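Local coordinates for UPF0336 protein Rv0637 (PDB 5ZY8) that probably works as the HadC subunit of a heteromeric (3R)-hydroxyacyl-ACP dehydratase, a hot-dog-fold enzyme complex of the mycobacterial FAS-II pathway, at residues Leu63-Gln68 with Thr123-Cys127; Ile84-Gln89 with Thr140-Gly144; Arg106-His110 with Ile120-Arg124. All coordinates share one frame. Numbering follows the deposited sequence.

Overall arrangement
Contacts 1 to 3 all sit on one antiparallel sheet, with strand order 11-19, 102-113, 120-129, 134-143, 85-93, and on the helix it wraps. Contact 1 presses helix 61-74 against the central strand 120-129, contact 3 pairs that strand with 102-113, and contact 2 pairs 134-143 with 85-93, an outermost strand within this chain. The centres of contacts 1 and 3, which share Thr123 and Arg124, lie about 8 Å apart; contact 2 is about 13 Å from contact 1 and 11 Å from contact 3. Along the chain, contacts 1 and 2 interleave and contact 3 is nested within contact 2. Together they make up part of a hot-dog fold, whose sheet continues into the partner dehydratase chain.

Contact 1 of 3, residues Leu63-Gln68 with Thr123-Cys127; sequences LAKYVQ and TRNLC
The helical segment Leu63-Gln68 lies across the extended strand Thr123-Cys127, with axes 9.2 Å apart at closest approach and N-to-C directions 119° apart. Ala64 faces Asn125 (CA-CA 6.0 Å). The helix hydrogen-bonds Val67 N to Leu63 O (3.2 Å) and Gln68 N to Ala64 O (3.0 Å). Thr123, Asn125 and Cys127 direct their CA-CB bonds at it.

Small Ala64 lets the strand approach; its CB is 3.9 Å from Asn125 CG and Val67 CB 3.9 Å from Asn125 ND2, both packing on the amide. Leu63 (chi1 t) brings CD2 to apolar contact with Cys127 SG (4.4 Å).

Three buried polar side chains, Gln68, Asn125 and Thr123, lie together. Asn125 (chi1 m) puts OD1 3.6 Å from Gln68 NE2 and accepts a weak hydrogen bond from Thr123 OG1 (3.4 Å). Gln68 (chi1 m, chi2 t) turns NE2 back to Ala64 O (weak, 3.2 Å).

A central helix laid obliquely on a curved antiparallel sheet is the signature of the hot-dog fold: the sausage in its bun.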
loop_
_atom_site.group_PDB
_atom_site.type_symbol
_atom_site.label_atom_id
_atom_site.label_comp_id
_atom_site.label_asym_id
_atom_site.label_seq_id
_atom_site.Cartn_x
_atom_site.Cartn_y
_atom_site.Cartn_z
ATOM N N LEU C 63 -9.860 6.154 2.659
ATOM C CA LEU C 63 -10.826 7.017 1.989
ATOM C C LEU C 63 -11.105 8.264 2.830
ATOM O O LEU C 63 -11.125 9.389 2.310
ATOM C CB LEU C 63 -12.114 6.247 1.685
ATOM C CG LEU C 63 -13.174 7.016 0.881
ATOM C CD1 LEU C 63 -12.531 7.761 -0.288
ATOM C CD2 LEU C 63 -14.264 6.073 0.381
ATOM N N ALA C 64 -11.320 8.079 4.138
ATOM C CA ALA C 64 -11.610 9.208 5.019
ATOM C C ALA C 64 -10.569 10.323 4.897
ATOM O O ALA C 64 -10.924 11.508 4.861
ATOM C CB ALA C 64 -11.704 8.724 6.469
ATOM N N LYS C 65 -9.280 9.967 4.785
ATOM C CA LYS C 65 -8.254 11.006 4.730
ATOM C C LYS C 65 -7.993 11.516 3.318
ATOM O O LYS C 65 -7.546 12.657 3.155
ATOM C CB LYS C 65 -6.936 10.501 5.331
ATOM C CG LYS C 65 -5.968 11.638 5.624
ATOM C CD LYS C 65 -4.575 11.169 5.958
ATOM C CE LYS C 65 -4.009 12.050 7.066
ATOM N NZ LYS C 65 -2.916 11.429 7.865
ATOM N N TYR C 66 -8.311 10.732 2.287
ATOM C CA TYR C 66 -8.382 11.311 0.951
ATOM C C TYR C 66 -9.287 12.537 0.958
ATOM O O TYR C 66 -8.925 13.595 0.426
ATOM C CB TYR C 66 -8.913 10.280 -0.051
ATOM C CG TYR C 66 -7.918 9.272 -0.583
ATOM C CD1 TYR C 66 -6.543 9.406 -0.355
ATOM C CD2 TYR C 66 -8.356 8.183 -1.328
ATOM C CE1 TYR C 66 -5.633 8.474 -0.858
ATOM C CE2 TYR C 66 -7.458 7.250 -1.834
ATOM C CZ TYR C 66 -6.098 7.403 -1.597
ATOM O OH TYR C 66 -5.223 6.471 -2.099
ATOM N N VAL C 67 -10.444 12.421 1.620
ATOM C CA VAL C 67 -11.433 13.492 1.621
ATOM C C VAL C 67 -10.994 14.621 2.537
ATOM O O VAL C 67 -11.073 15.802 2.174
ATOM C CB VAL C 67 -12.810 12.944 2.034
ATOM C CG1 VAL C 67 -13.887 14.017 1.869
ATOM C CG2 VAL C 67 -13.135 11.706 1.240
ATOM N N GLN C 68 -10.512 14.277 3.734
ATOM C CA GLN C 68 -10.106 15.307 4.680
ATOM C C GLN C 68 -9.023 16.196 4.083
ATOM O O GLN C 68 -9.108 17.427 4.165
ATOM C CB GLN C 68 -9.618 14.680 5.986
ATOM C CG GLN C 68 -10.706 14.249 6.953
ATOM C CD GLN C 68 -10.179 13.316 8.036
ATOM O OE1 GLN C 68 -9.339 13.708 8.853
ATOM N NE2 GLN C 68 -10.671 12.081 8.049
ATOM N N THR C 123 -14.954 15.672 12.280
ATOM C CA THR C 123 -15.392 15.358 10.933
ATOM C C THR C 123 -16.218 14.080 10.945
ATOM O O THR C 123 -15.928 13.148 11.700
ATOM C CB THR C 123 -14.192 15.223 9.995
ATOM O OG1 THR C 123 -13.495 13.996 10.261
ATOM C CG2 THR C 123 -13.248 16.393 10.195
ATOM N N ARG C 124 -17.243 14.041 10.090
ATOM C CA ARG C 124 -18.067 12.854 9.868
ATOM C C ARG C 124 -17.912 12.478 8.403
ATOM O O ARG C 124 -18.327 13.229 7.517
ATOM C CB ARG C 124 -19.534 13.113 10.232
ATOM C CG ARG C 124 -20.549 12.090 9.692
ATOM C CD ARG C 124 -21.986 12.494 10.066
ATOM N NE ARG C 124 -22.944 12.460 8.957
ATOM C CZ ARG C 124 -24.027 11.685 8.918
ATOM N NH1 ARG C 124 -24.843 11.735 7.872
ATOM N NH2 ARG C 124 -24.297 10.863 9.924
ATOM N N ASN C 125 -17.302 11.333 8.147
ATOM C CA ASN C 125 -17.132 10.846 6.788
ATOM C C ASN C 125 -18.234 9.836 6.499
ATOM O O ASN C 125 -18.304 8.772 7.122
ATOM C CB ASN C 125 -15.734 10.266 6.591
ATOM C CG ASN C 125 -14.656 11.339 6.673
ATOM O OD1 ASN C 125 -14.267 11.764 7.770
ATOM N ND2 ASN C 125 -14.217 11.828 5.512
ATOM N N LEU C 126 -19.101 10.201 5.562
ATOM C CA LEU C 126 -20.189 9.365 5.075
ATOM C C LEU C 126 -19.749 8.567 3.854
ATOM O O LEU C 126 -19.162 9.127 2.923
ATOM C CB LEU C 126 -21.365 10.263 4.704
ATOM C CG LEU C 126 -22.751 9.652 4.753
ATOM C CD1 LEU C 126 -23.244 9.682 6.192
ATOM C CD2 LEU C 126 -23.702 10.385 3.819
ATOM N N CYS C 127 -20.037 7.267 3.846
ATOM C CA CYS C 127 -19.702 6.418 2.703
ATOM C C CYS C 127 -20.964 5.753 2.178
ATOM O O CYS C 127 -21.674 5.066 2.923
ATOM C CB CYS C 127 -18.639 5.369 3.049
ATOM S SG CYS C 127 -17.139 6.063 3.736
#

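Contact 2 of 3, residues Ile84-Gln89 with Thr140-Gly144; sequences IVQVDQ and TTLMG
In the hot-dog sheet, strand 85-89, part of an outermost strand within this chain, pairs antiparallel with strand 140-143, axes 4.7 Å apart and directions at 144°. Val85 and Met143 form a hydrogen-bonded pair (Met143 N to Val85 O, 3.0 Å); Gln86-Leu142 and Gln89-Thr140 are non-hydrogen-bonded pairs. Between them Val87 and Asp88 stand opposite the single Thr141, a classic beta bulge: Val87 (phi/psi -101°/-15°) gives its N to Thr141 O (2.9 Å), while Thr141 N reaches Asp88 O (3.2 Å).

The bulge turns Val87 sideways, where its branches fill the space between Thr141 and Met143: CG2 lies 3.6 Å from Thr141 CG2, and CG1 3.6 Å from Met143 CE. Met143 (chi1 t, chi2 t, chi3 m) also touches Val85 (CB to Val85 CG1, 4.0 Å). Ile84 CG2, at the segment's start, packs on Leu142 CD2 (4.0 Å).

Asp88 and Gln89 also pair with the 3-hydroxyacyl-ACP dehydratase chain, continuing the sheet. Gln89 (chi1 t, chi2 p) donates NE2 to cross-strand Thr140 OG1 at 2.9 Å.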
loop_
_atom_site.group_PDB
_atom_site.type_symbol
_atom_site.label_atom_id
_atom_site.label_comp_id
_atom_site.label_asym_id
_atom_site.label_seq_id
_atom_site.Cartn_x
_atom_site.Cartn_y
_atom_site.Cartn_z
ATOM N N ILE C 84 -1.490 18.905 14.388
ATOM C CA ILE C 84 -2.780 18.234 14.534
ATOM C C ILE C 84 -2.609 16.817 15.067
ATOM O O ILE C 84 -1.767 16.054 14.587
ATOM C CB ILE C 84 -3.556 18.201 13.192
ATOM C CG1 ILE C 84 -3.972 19.609 12.750
ATOM C CG2 ILE C 84 -4.765 17.268 13.282
ATOM C CD1 ILE C 84 -4.795 19.622 11.470
ATOM N N VAL C 85 -3.400 16.467 16.073
ATOM C CA VAL C 85 -3.413 15.123 16.629
ATOM C C VAL C 85 -4.846 14.610 16.564
ATOM O O VAL C 85 -5.796 15.366 16.799
ATOM C CB VAL C 85 -2.867 15.095 18.074
ATOM C CG1 VAL C 85 -3.498 16.200 18.915
ATOM C CG2 VAL C 85 -3.090 13.734 18.710
ATOM N N GLN C 86 -5.006 13.333 16.228
ATOM C CA GLN C 86 -6.325 12.717 16.172
ATOM C C GLN C 86 -6.617 12.036 17.505
ATOM O O GLN C 86 -5.893 11.123 17.915
ATOM C CB GLN C 86 -6.410 11.732 15.008
ATOM C CG GLN C 86 -7.311 10.544 15.250
ATOM C CD GLN C 86 -7.150 9.471 14.188
ATOM O OE1 GLN C 86 -6.084 9.328 13.584
ATOM N NE2 GLN C 86 -8.210 8.704 13.961
ATOM N N VAL C 87 -7.674 12.489 18.183
ATOM C CA VAL C 87 -7.933 12.081 19.562
ATOM C C VAL C 87 -9.002 11.006 19.683
ATOM O O VAL C 87 -9.097 10.367 20.743
ATOM C CB VAL C 87 -8.334 13.291 20.432
ATOM C CG1 VAL C 87 -7.129 14.169 20.703
ATOM C CG2 VAL C 87 -9.428 14.090 19.759
ATOM N N ASP C 88 -9.789 10.766 18.637
ATOM C CA ASP C 88 -10.921 9.858 18.715
ATOM C C ASP C 88 -11.196 9.304 17.328
ATOM O O ASP C 88 -11.057 10.022 16.332
ATOM C CB ASP C 88 -12.153 10.608 19.239
ATOM C CG ASP C 88 -13.324 9.699 19.527
ATOM O OD1 ASP C 88 -13.334 9.071 20.610
ATOM O OD2 ASP C 88 -14.233 9.621 18.668
ATOM N N GLN C 89 -11.601 8.035 17.263
ATOM C CA GLN C 89 -12.002 7.448 15.990
ATOM C C GLN C 89 -13.168 6.492 16.207
ATOM O O GLN C 89 -13.141 5.672 17.132
ATOM C CB GLN C 89 -10.832 6.726 15.311
ATOM C CG GLN C 89 -11.209 6.125 13.976
ATOM C CD GLN C 89 -11.519 7.195 12.940
ATOM O OE1 GLN C 89 -12.524 7.119 12.222
ATOM N NE2 GLN C 89 -10.658 8.200 12.859
ATOM N N THR C 140 -14.175 11.308 12.988
ATOM C CA THR C 140 -12.824 11.591 13.438
ATOM C C THR C 140 -12.824 12.896 14.221
ATOM O O THR C 140 -13.438 13.881 13.796
ATOM C CB THR C 140 -11.870 11.672 12.238
ATOM O OG1 THR C 140 -11.900 10.429 11.526
ATOM C CG2 THR C 140 -10.446 11.965 12.693
ATOM N N THR C 141 -12.151 12.893 15.367
ATOM C CA THR C 141 -12.023 14.079 16.199
ATOM C C THR C 141 -10.577 14.543 16.125
ATOM O O THR C 141 -9.668 13.827 16.560
ATOM C CB THR C 141 -12.422 13.794 17.645
ATOM O OG1 THR C 141 -13.675 13.100 17.672
ATOM C CG2 THR C 141 -12.564 15.097 18.408
ATOM N N LEU C 142 -10.371 15.742 15.586
ATOM C CA LEU C 142 -9.053 16.337 15.451
ATOM C C LEU C 142 -8.908 17.478 16.447
ATOM O O LEU C 142 -9.893 18.105 16.844
ATOM C CB LEU C 142 -8.810 16.847 14.025
ATOM C CG LEU C 142 -9.120 15.887 12.873
ATOM C CD1 LEU C 142 -9.556 16.641 11.620
ATOM C CD2 LEU C 142 -7.927 15.004 12.584
ATOM N N MET C 143 -7.666 17.743 16.846
ATOM C CA MET C 143 -7.374 18.737 17.866
ATOM C C MET C 143 -6.250 19.661 17.403
ATOM O O MET C 143 -5.427 19.290 16.561
ATOM C CB MET C 143 -7.029 18.022 19.176
ATOM C CG MET C 143 -7.268 18.832 20.422
ATOM S SD MET C 143 -7.037 17.851 21.919
ATOM C CE MET C 143 -8.666 17.126 22.126
ATOM N N GLY C 144 -6.232 20.876 17.955
ATOM C CA GLY C 144 -5.281 21.901 17.544
ATOM C C GLY C 144 -4.096 22.127 18.473
ATOM O O GLY C 144 -3.354 23.109 18.341
#

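Contact 3 of 3, residues Arg106-His110 with Ile120-Arg124; sequences RMDIH and IVVTR
The strongest polar interaction here lies along one strand of the beta hairpin 102-113/120-129 of the hot-dog sheet: Arg106 clasps Asp108 two residues on, through NH1 to Asp108 OD2 (2.8 Å, a salt bridge) and NE to Asp108 OD1 (3.1 Å). The long Arg106 chain (chi1 t, chi2 t) and the short Asp108 (chi1 m) make this fork possible. Across the hairpin Arg124 joins by a long, weak salt bridge, its NE 3.8 Å from Asp108 OD2, while its NH1 lies 4.0 Å from Arg106 NH1. The carboxylate lying near both can offset their like charges, and Arg124 has a stronger partner in Glu137 on the next strand.

Backbone pairing is antiparallel, with axes 4.6 Å apart and directions at 145°. Asp108 and Arg124 form a hydrogen-bonded pair (Asp108 N to Arg124 O, 2.8 Å; Arg124 N to Asp108 O, 2.9 Å), Ile109 and Thr123 a non-hydrogen-bonded one, and His110 N reaches Val122 O at 2.7 Å.

The two faces differ in character. Beside the charges, His110 lays CB 3.7 Å from Val122 CG1, and its ring meets Tyr139 edge-to-face. The other face turns to helix 61-74, so it carries apolar Met107 and Ile109, which pack on Phe71, with small Thr123 beside them (Met107 CG to Thr123 CB, 4.0 Å). Farther along, Ile109 (chi1 m, chi2 m) places CD1 4.0 Å from Val121 CG1.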
loop_
_atom_site.group_PDB
_atom_site.type_symbol
_atom_site.label_atom_id
_atom_site.label_comp_id
_atom_site.label_asym_id
_atom_site.label_seq_id
_atom_site.Cartn_x
_atom_site.Cartn_y
_atom_site.Cartn_z
ATOM N N ARG C 106 -18.329 11.520 1.526
ATOM C CA ARG C 106 -18.920 12.818 1.808
ATOM C C ARG C 106 -18.565 13.156 3.244
ATOM O O ARG C 106 -18.938 12.421 4.161
ATOM C CB ARG C 106 -20.437 12.795 1.595
ATOM C CG ARG C 106 -21.118 14.142 1.758
ATOM C CD ARG C 106 -22.621 13.974 1.881
ATOM N NE ARG C 106 -23.128 14.331 3.203
ATOM C CZ ARG C 106 -24.344 14.013 3.644
ATOM N NH1 ARG C 106 -24.735 14.379 4.863
ATOM N NH2 ARG C 106 -25.170 13.325 2.864
ATOM N N MET C 107 -17.814 14.228 3.437
ATOM C CA MET C 107 -17.410 14.651 4.767
ATOM C C MET C 107 -18.265 15.834 5.204
ATOM O O MET C 107 -18.340 16.841 4.495
ATOM C CB MET C 107 -15.936 15.034 4.771
ATOM C CG MET C 107 -15.292 15.051 6.129
ATOM S SD MET C 107 -13.789 16.008 5.978
ATOM C CE MET C 107 -14.501 17.637 5.747
ATOM N N ASP C 108 -18.880 15.728 6.381
ATOM C CA ASP C 108 -19.532 16.867 7.006
ATOM C C ASP C 108 -18.718 17.345 8.200
ATOM O O ASP C 108 -18.090 16.553 8.908
ATOM C CB ASP C 108 -20.953 16.522 7.494
ATOM C CG ASP C 108 -21.836 15.918 6.407
ATOM O OD1 ASP C 108 -21.406 15.895 5.236
ATOM O OD2 ASP C 108 -22.977 15.488 6.723
ATOM N N ILE C 109 -18.790 18.644 8.463
ATOM C CA ILE C 109 -18.240 19.185 9.697
ATOM C C ILE C 109 -19.283 19.005 10.796
ATOM O O ILE C 109 -20.320 19.678 10.813
ATOM C CB ILE C 109 -17.835 20.651 9.549
ATOM C CG1 ILE C 109 -16.776 20.772 8.457
ATOM C CG2 ILE C 109 -17.375 21.197 10.901
ATOM C CD1 ILE C 109 -15.365 20.559 8.930
ATOM N N HIS C 110 -19.018 18.060 11.692
ATOM C CA HIS C 110 -19.988 17.676 12.704
ATOM C C HIS C 110 -19.991 18.661 13.863
ATOM O O HIS C 110 -21.058 18.993 14.386
ATOM C CB HIS C 110 -19.682 16.261 13.192
ATOM C CG HIS C 110 -20.801 15.620 13.951
ATOM N ND1 HIS C 110 -20.834 15.576 15.330
ATOM C CD2 HIS C 110 -21.919 14.985 13.529
ATOM C CE1 HIS C 110 -21.925 14.943 15.723
ATOM N NE2 HIS C 110 -22.600 14.573 14.650
ATOM N N ILE C 120 -11.116 22.220 18.208
ATOM C CA ILE C 120 -11.623 20.844 18.241
ATOM C C ILE C 120 -12.607 20.681 17.088
ATOM O O ILE C 120 -13.749 21.150 17.182
ATOM C CB ILE C 120 -12.324 20.506 19.563
ATOM C CG1 ILE C 120 -11.491 20.936 20.767
ATOM C CG2 ILE C 120 -12.610 19.011 19.625
ATOM C CD1 ILE C 120 -10.283 20.138 20.965
ATOM N N VAL C 121 -12.211 19.975 16.033
ATOM C CA VAL C 121 -13.106 19.731 14.910
ATOM C C VAL C 121 -13.432 18.249 14.838
ATOM O O VAL C 121 -12.537 17.402 14.917
ATOM C CB VAL C 121 -12.499 20.222 13.587
ATOM C CG1 VAL C 121 -13.578 20.349 12.529
ATOM C CG2 VAL C 121 -11.812 21.556 13.796
ATOM N N VAL C 122 -14.716 17.940 14.683
ATOM C CA VAL C 122 -15.191 16.573 14.513
ATOM C C VAL C 122 -15.672 16.452 13.081
ATOM O O VAL C 122 -16.672 17.074 12.699
ATOM C CB VAL C 122 -16.311 16.218 15.498
ATOM C CG1 VAL C 122 -16.854 14.831 15.195
ATOM C CG2 VAL C 122 -15.795 16.288 16.921
ATOM N N THR C 123 -14.954 15.672 12.280
ATOM C CA THR C 123 -15.392 15.358 10.933
ATOM C C THR C 123 -16.218 14.080 10.945
ATOM O O THR C 123 -15.928 13.148 11.700
ATOM C CB THR C 123 -14.192 15.223 9.995
ATOM O OG1 THR C 123 -13.495 13.996 10.261
ATOM C CG2 THR C 123 -13.248 16.393 10.195
ATOM N N ARG C 124 -17.243 14.041 10.090
ATOM C CA ARG C 124 -18.067 12.854 9.868
ATOM C C ARG C 124 -17.912 12.478 8.403
ATOM O O ARG C 124 -18.327 13.229 7.517
ATOM C CB ARG C 124 -19.534 13.113 10.232
ATOM C CG ARG C 124 -20.549 12.090 9.692
ATOM C CD ARG C 124 -21.986 12.494 10.066
ATOM N NE ARG C 124 -22.944 12.460 8.957
ATOM C CZ ARG C 124 -24.027 11.685 8.918
ATOM N NH1 ARG C 124 -24.843 11.735 7.872
ATOM N NH2 ARG C 124 -24.297 10.863 9.924
#